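Local coordinates for protein titin (Homo sapiens, PDB 5JDD) that probably serves as a structural link in the elastic I-band of muscle sarcomeres, as part of a tandem of immunoglobulin domains, at residues A108-S121 / Y160-L173. Numbering follows the deposited sequence. Where two conformers were deposited one is given.
Sequences ASFECEVSHFNVPS and YTFVCGNDQVSATL
F110 pushes its ring against Y160, A171 and L173, and F162 reaches back against C112 and V114, inside an immunoglobulin I-set sandwich, the middle of three domains. Strand 108-114 belongs to the four-stranded sheet; the hairpin of strands 160-164 and 167-173, closed by a type II' turn from C164 to D167, belongs to the facing one. At their closest the axis of 108-114 passes about 9 Å from those of both hairpin strands, and side chains from both sheets pack the gap.

The F110 ring plugs a hollow walled by Y160, A171 and L173. CB of Y160 lies over one face, toward the rim, and CE2 of F110 comes within 3.6 Å of Y160 CD2. The two rings neither stack nor meet edge-to-face; their planes are inclined by 32°. At the far end of the ring, F110 CZ meets L173 CB at 3.7 Å, and the T172 carbonyl oxygen lies at the ring edge. Next to it, L173 CD1 rests 3.8 Å from A108 CB.

Near the middle, C112 turns its sulfur between its own backbone N and carbonyl carbon (chi1 67°), which brings SG to the F162 ring at a slant, 31° off the ring normal and 4.1 Å from the centroid. V169 CG1 fills in beside C112 CB. W123, from the hairpin's own sheet, also meets the F162 ring edge-to-face. V114 pushes CG1 into the notch between F162 and C164, while V119 CG1 comes to the F162 ring at its edge.

The segment then swings across to the hairpin's own side, bringing P120 and S121 alongside F162. There a single water bridges two backbone acceptors, donating to P120 O at 2.7 Å and to V163 O at 2.6 Å.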
loop_
_atom_site.group_PDB
_atom_site.type_symbol
_atom_site.label_atom_id
_atom_site.label_comp_id
_atom_site.label_asym_id
_atom_site.label_seq_id
_atom_site.Cartn_x
_atom_site.Cartn_y
_atom_site.Cartn_z
ATOM N N ALA A 108 5.168 -7.211 -7.235
ATOM C CA ALA A 108 5.601 -5.848 -6.948
ATOM C C ALA A 108 5.049 -5.441 -5.597
ATOM O O ALA A 108 3.967 -5.862 -5.202
ATOM C CB ALA A 108 5.097 -4.885 -8.011
ATOM N N SER A 109 5.781 -4.605 -4.880
ATOM C CA SER A 109 5.253 -4.100 -3.630
ATOM C C SER A 109 5.581 -2.634 -3.397
ATOM O O SER A 109 6.635 -2.122 -3.781
ATOM C CB SER A 109 5.701 -4.963 -2.453
ATOM O OG SER A 109 7.097 -4.922 -2.285
ATOM N N PHE A 110 4.610 -1.952 -2.799
ATOM C CA PHE A 110 4.774 -0.566 -2.380
ATOM C C PHE A 110 4.537 -0.484 -0.893
ATOM O O PHE A 110 3.680 -1.189 -0.358
ATOM C CB PHE A 110 3.749 0.344 -3.071
ATOM C CG PHE A 110 4.002 0.530 -4.531
ATOM C CD1 PHE A 110 4.978 1.418 -4.969
ATOM C CD2 PHE A 110 3.275 -0.183 -5.468
ATOM C CE1 PHE A 110 5.233 1.585 -6.326
ATOM C CE2 PHE A 110 3.518 -0.025 -6.830
ATOM C CZ PHE A 110 4.498 0.861 -7.263
ATOM N N GLU A 111 5.279 0.385 -0.215
ATOM C CA GLU A 111 5.047 0.611 1.201
ATOM C C GLU A 111 5.229 2.069 1.540
ATOM O O GLU A 111 6.131 2.731 1.031
ATOM C CB GLU A 111 6.037 -0.168 2.067
ATOM C CG GLU A 111 6.128 -1.647 1.834
ATOM C CD GLU A 111 7.384 -2.209 2.459
ATOM O OE1 GLU A 111 7.723 -1.779 3.583
ATOM O OE2 GLU A 111 8.040 -3.056 1.815
ATOM N N CYS A 112 4.402 2.547 2.457
ATOM C CA CYS A 112 4.652 3.840 3.071
ATOM C C CYS A 112 4.436 3.739 4.571
ATOM O O CYS A 112 3.915 2.734 5.069
ATOM C CB CYS A 112 3.750 4.926 2.471
ATOM S SG CYS A 112 1.969 4.744 2.819
ATOM N N GLU A 113 4.824 4.782 5.293
ATOM C CA GLU A 113 4.567 4.852 6.725
ATOM C C GLU A 113 3.804 6.131 6.990
ATOM O O GLU A 113 4.039 7.145 6.323
ATOM C CB GLU A 113 5.865 4.774 7.544
ATOM C CG GLU A 113 6.558 3.412 7.394
ATOM C CD GLU A 113 7.922 3.288 8.068
ATOM O OE1 GLU A 113 8.264 4.093 8.965
ATOM O OE2 GLU A 113 8.658 2.346 7.692
ATOM N N VAL A 114 2.862 6.054 7.921
ATOM C CA VAL A 114 2.005 7.171 8.259
ATOM C C VAL A 114 2.195 7.580 9.722
ATOM O O VAL A 114 2.822 6.870 10.508
ATOM C CB VAL A 114 0.514 6.863 7.940
ATOM C CG1 VAL A 114 0.348 6.510 6.456
ATOM C CG2 VAL A 114 -0.006 5.737 8.823
ATOM N N SER A 115 1.630 8.728 10.076
ATOM C CA SER A 115 1.895 9.382 11.353
ATOM C C SER A 115 1.186 8.756 12.553
ATOM O O SER A 115 1.601 8.951 13.700
ATOM C CB SER A 115 1.498 10.849 11.244
ATOM O OG SER A 115 0.145 10.964 10.836
ATOM N N HIS A 116 0.099 8.033 12.295
ATOM C CA HIS A 116 -0.757 7.529 13.365
ATOM C C HIS A 116 -1.226 6.105 13.119
ATOM O O HIS A 116 -1.318 5.652 11.976
ATOM C CB HIS A 116 -1.982 8.438 13.521
ATOM C CG HIS A 116 -1.647 9.804 14.016
ATOM N ND1 HIS A 116 -1.226 10.818 13.181
ATOM C CD2 HIS A 116 -1.649 10.320 15.266
ATOM C CE1 HIS A 116 -0.986 11.902 13.900
ATOM N NE2 HIS A 116 -1.234 11.624 15.169
ATOM N N PHE A 117 -1.511 5.392 14.201
ATOM C CA PHE A 117 -2.151 4.091 14.098
ATOM C C PHE A 117 -3.602 4.235 13.663
ATOM O O PHE A 117 -4.220 5.293 13.829
ATOM C CB PHE A 117 -2.083 3.361 15.446
ATOM C CG PHE A 117 -0.692 2.962 15.835
ATOM C CD1 PHE A 117 -0.161 1.750 15.413
ATOM C CD2 PHE A 117 0.098 3.813 16.602
ATOM C CE1 PHE A 117 1.140 1.388 15.754
ATOM C CE2 PHE A 117 1.402 3.458 16.947
ATOM C CZ PHE A 117 1.920 2.241 16.527
ATOM N N ASN A 118 -4.127 3.152 13.095
ATOM C CA ASN A 118 -5.534 3.044 12.705
ATOM C C ASN A 118 -5.964 3.995 11.583
ATOM O O ASN A 118 -7.126 4.388 11.485
ATOM C CB ASN A 118 -6.441 3.136 13.934
ATOM C CG ASN A 118 -6.127 2.057 14.945
ATOM O OD1 ASN A 118 -5.964 0.886 14.584
ATOM N ND2 ASN A 118 -5.993 2.444 16.206
ATOM N N VAL A 119 -5.019 4.338 10.715
ATOM C CA VAL A 119 -5.359 5.033 9.478
ATOM C C VAL A 119 -5.892 3.982 8.515
ATOM O O VAL A 119 -5.246 2.962 8.304
ATOM C CB VAL A 119 -4.129 5.722 8.852
ATOM C CG1 VAL A 119 -4.459 6.263 7.465
ATOM C CG2 VAL A 119 -3.641 6.843 9.757
ATOM N N PRO A 120 -7.090 4.206 7.950
ATOM C CA PRO A 120 -7.615 3.186 7.032
ATOM C C PRO A 120 -6.804 3.082 5.747
ATOM O O PRO A 120 -6.235 4.062 5.266
ATOM C CB PRO A 120 -9.032 3.673 6.721
ATOM C CG PRO A 120 -9.015 5.137 7.014
ATOM C CD PRO A 120 -7.996 5.358 8.094
ATOM N N SER A 121 -6.732 1.873 5.208
ATOM C CA SER A 121 -6.099 1.671 3.910
ATOM C C SER A 121 -6.847 2.403 2.809
ATOM O O SER A 121 -8.058 2.244 2.663
ATOM C CB SER A 121 -6.101 0.191 3.559
ATOM O OG SER A 121 -5.349 -0.548 4.489
ATOM N N TYR A 160 0.629 4.548 -8.501
ATOM C CA TYR A 160 -0.105 4.079 -7.332
ATOM C C TYR A 160 -0.005 5.101 -6.219
ATOM O O TYR A 160 1.051 5.685 -5.993
ATOM C CB TYR A 160 0.424 2.707 -6.893
ATOM C CG TYR A 160 0.111 1.636 -7.908
ATOM C CD1 TYR A 160 -1.056 0.888 -7.814
ATOM C CD2 TYR A 160 0.967 1.385 -8.970
ATOM C CE1 TYR A 160 -1.361 -0.083 -8.752
ATOM C CE2 TYR A 160 0.675 0.408 -9.916
ATOM C CZ TYR A 160 -0.496 -0.313 -9.798
ATOM O OH TYR A 160 -0.803 -1.276 -10.717
ATOM N N THR A 161 -1.111 5.309 -5.518
ATOM C CA THR A 161 -1.185 6.363 -4.521
ATOM C C THR A 161 -1.745 5.811 -3.221
ATOM O O THR A 161 -2.690 5.031 -3.244
ATOM C CB THR A 161 -2.140 7.477 -5.007
ATOM O OG1 THR A 161 -1.651 8.037 -6.235
ATOM C CG2 THR A 161 -2.279 8.582 -3.966
ATOM N N PHE A 162 -1.153 6.207 -2.093
ATOM C CA PHE A 162 -1.770 5.991 -0.790
ATOM C C PHE A 162 -2.311 7.317 -0.268
ATOM O O PHE A 162 -1.597 8.321 -0.255
ATOM C CB PHE A 162 -0.778 5.417 0.228
ATOM C CG PHE A 162 -1.432 5.036 1.523
ATOM C CD1 PHE A 162 -1.480 5.927 2.583
ATOM C CD2 PHE A 162 -2.071 3.819 1.652
ATOM C CE1 PHE A 162 -2.117 5.591 3.773
ATOM C CE2 PHE A 162 -2.710 3.471 2.832
ATOM C CZ PHE A 162 -2.737 4.360 3.908
ATOM N N VAL A 163 -3.581 7.326 0.138
ATOM C CA VAL A 163 -4.205 8.519 0.712
ATOM C C VAL A 163 -4.228 8.430 2.233
ATOM O O VAL A 163 -4.745 7.467 2.804
ATOM C CB VAL A 163 -5.638 8.712 0.199
ATOM C CG1 VAL A 163 -6.240 9.992 0.773
ATOM C CG2 VAL A 163 -5.654 8.755 -1.329
ATOM N N CYS A 164 -3.672 9.453 2.875
ATOM C CA CYS A 164 -3.552 9.496 4.325
ATOM C C CYS A 164 -4.120 10.819 4.820
ATOM O O CYS A 164 -3.434 11.854 4.796
ATOM C CB CYS A 164 -2.071 9.382 4.689
ATOM S SG CYS A 164 -1.672 9.532 6.430
ATOM N N GLY A 165 -5.374 10.800 5.256
ATOM C CA GLY A 165 -6.070 12.040 5.577
ATOM C C GLY A 165 -6.060 12.980 4.381
ATOM O O GLY A 165 -6.512 12.621 3.284
ATOM N N ASN A 166 -5.512 14.175 4.578
ATOM C CA ASN A 166 -5.414 15.157 3.506
ATOM C C ASN A 166 -4.054 15.158 2.817
ATOM O O ASN A 166 -3.780 16.013 1.969
ATOM C CB ASN A 166 -5.761 16.542 4.055
ATOM C CG ASN A 166 -7.141 16.578 4.636
ATOM O OD1 ASN A 166 -8.085 16.072 4.030
ATOM N ND2 ASN A 166 -7.271 17.129 5.840
ATOM N N ASP A 167 -3.217 14.185 3.182
ATOM C CA ASP A 167 -1.898 13.981 2.586
ATOM C C ASP A 167 -2.043 12.806 1.602
ATOM O O ASP A 167 -2.967 11.987 1.711
ATOM C CB ASP A 167 -0.871 13.625 3.685
ATOM C CG ASP A 167 0.576 14.031 3.334
ATOM O OD1 ASP A 167 0.824 14.507 2.203
ATOM O OD2 ASP A 167 1.478 13.872 4.205
ATOM N N GLN A 168 -1.159 12.731 0.619
ATOM C CA GLN A 168 -1.082 11.529 -0.202
ATOM C C GLN A 168 0.330 11.357 -0.723
ATOM O O GLN A 168 1.101 12.312 -0.780
ATOM C CB GLN A 168 -2.113 11.556 -1.334
ATOM C CG GLN A 168 -1.870 12.584 -2.413
ATOM C CD GLN A 168 -2.838 12.425 -3.580
ATOM O OE1 GLN A 168 -4.055 12.412 -3.389
ATOM N NE2 GLN A 168 -2.300 12.289 -4.791
ATOM N N VAL A 169 0.675 10.125 -1.069
ATOM C CA VAL A 169 1.993 9.810 -1.600
ATOM C C VAL A 169 1.816 8.885 -2.801
ATOM O O VAL A 169 0.956 8.007 -2.788
ATOM C CB VAL A 169 2.909 9.177 -0.508
ATOM C CG1 VAL A 169 2.318 7.881 0.056
ATOM C CG2 VAL A 169 4.324 8.966 -1.033
ATOM N N SER A 170 2.607 9.102 -3.845
ATOM C CA SER A 170 2.498 8.282 -5.049
ATOM C C SER A 170 3.855 7.747 -5.494
ATOM O O SER A 170 4.907 8.326 -5.194
ATOM C CB SER A 170 1.866 9.070 -6.205
ATOM O OG SER A 170 0.549 9.507 -5.888
ATOM N N ALA A 171 3.814 6.646 -6.236
ATOM C CA ALA A 171 5.003 6.110 -6.885
ATOM C C ALA A 171 4.566 5.315 -8.095
ATOM O O ALA A 171 3.403 4.918 -8.195
ATOM C CB ALA A 171 5.817 5.232 -5.919
ATOM N N THR A 172 5.493 5.062 -9.009
ATOM C CA THR A 172 5.160 4.339 -10.229
ATOM C C THR A 172 5.713 2.927 -10.249
ATOM O O THR A 172 6.782 2.649 -9.697
ATOM C CB THR A 172 5.684 5.049 -11.478
ATOM O OG1 THR A 172 7.118 5.101 -11.437
ATOM C CG2 THR A 172 5.112 6.447 -11.561
ATOM N N LEU A 173 4.962 2.042 -10.886
ATOM C CA LEU A 173 5.399 0.690 -11.202
ATOM C C LEU A 173 5.605 0.619 -12.704
ATOM O O LEU A 173 4.727 1.014 -13.487
ATOM C CB LEU A 173 4.335 -0.330 -10.799
ATOM C CG LEU A 173 4.565 -1.758 -11.313
ATOM C CD1 LEU A 173 5.845 -2.343 -10.760
ATOM C CD2 LEU A 173 3.392 -2.639 -10.927
HETATM O O HOH W 1 -6.646 6.592 4.382
#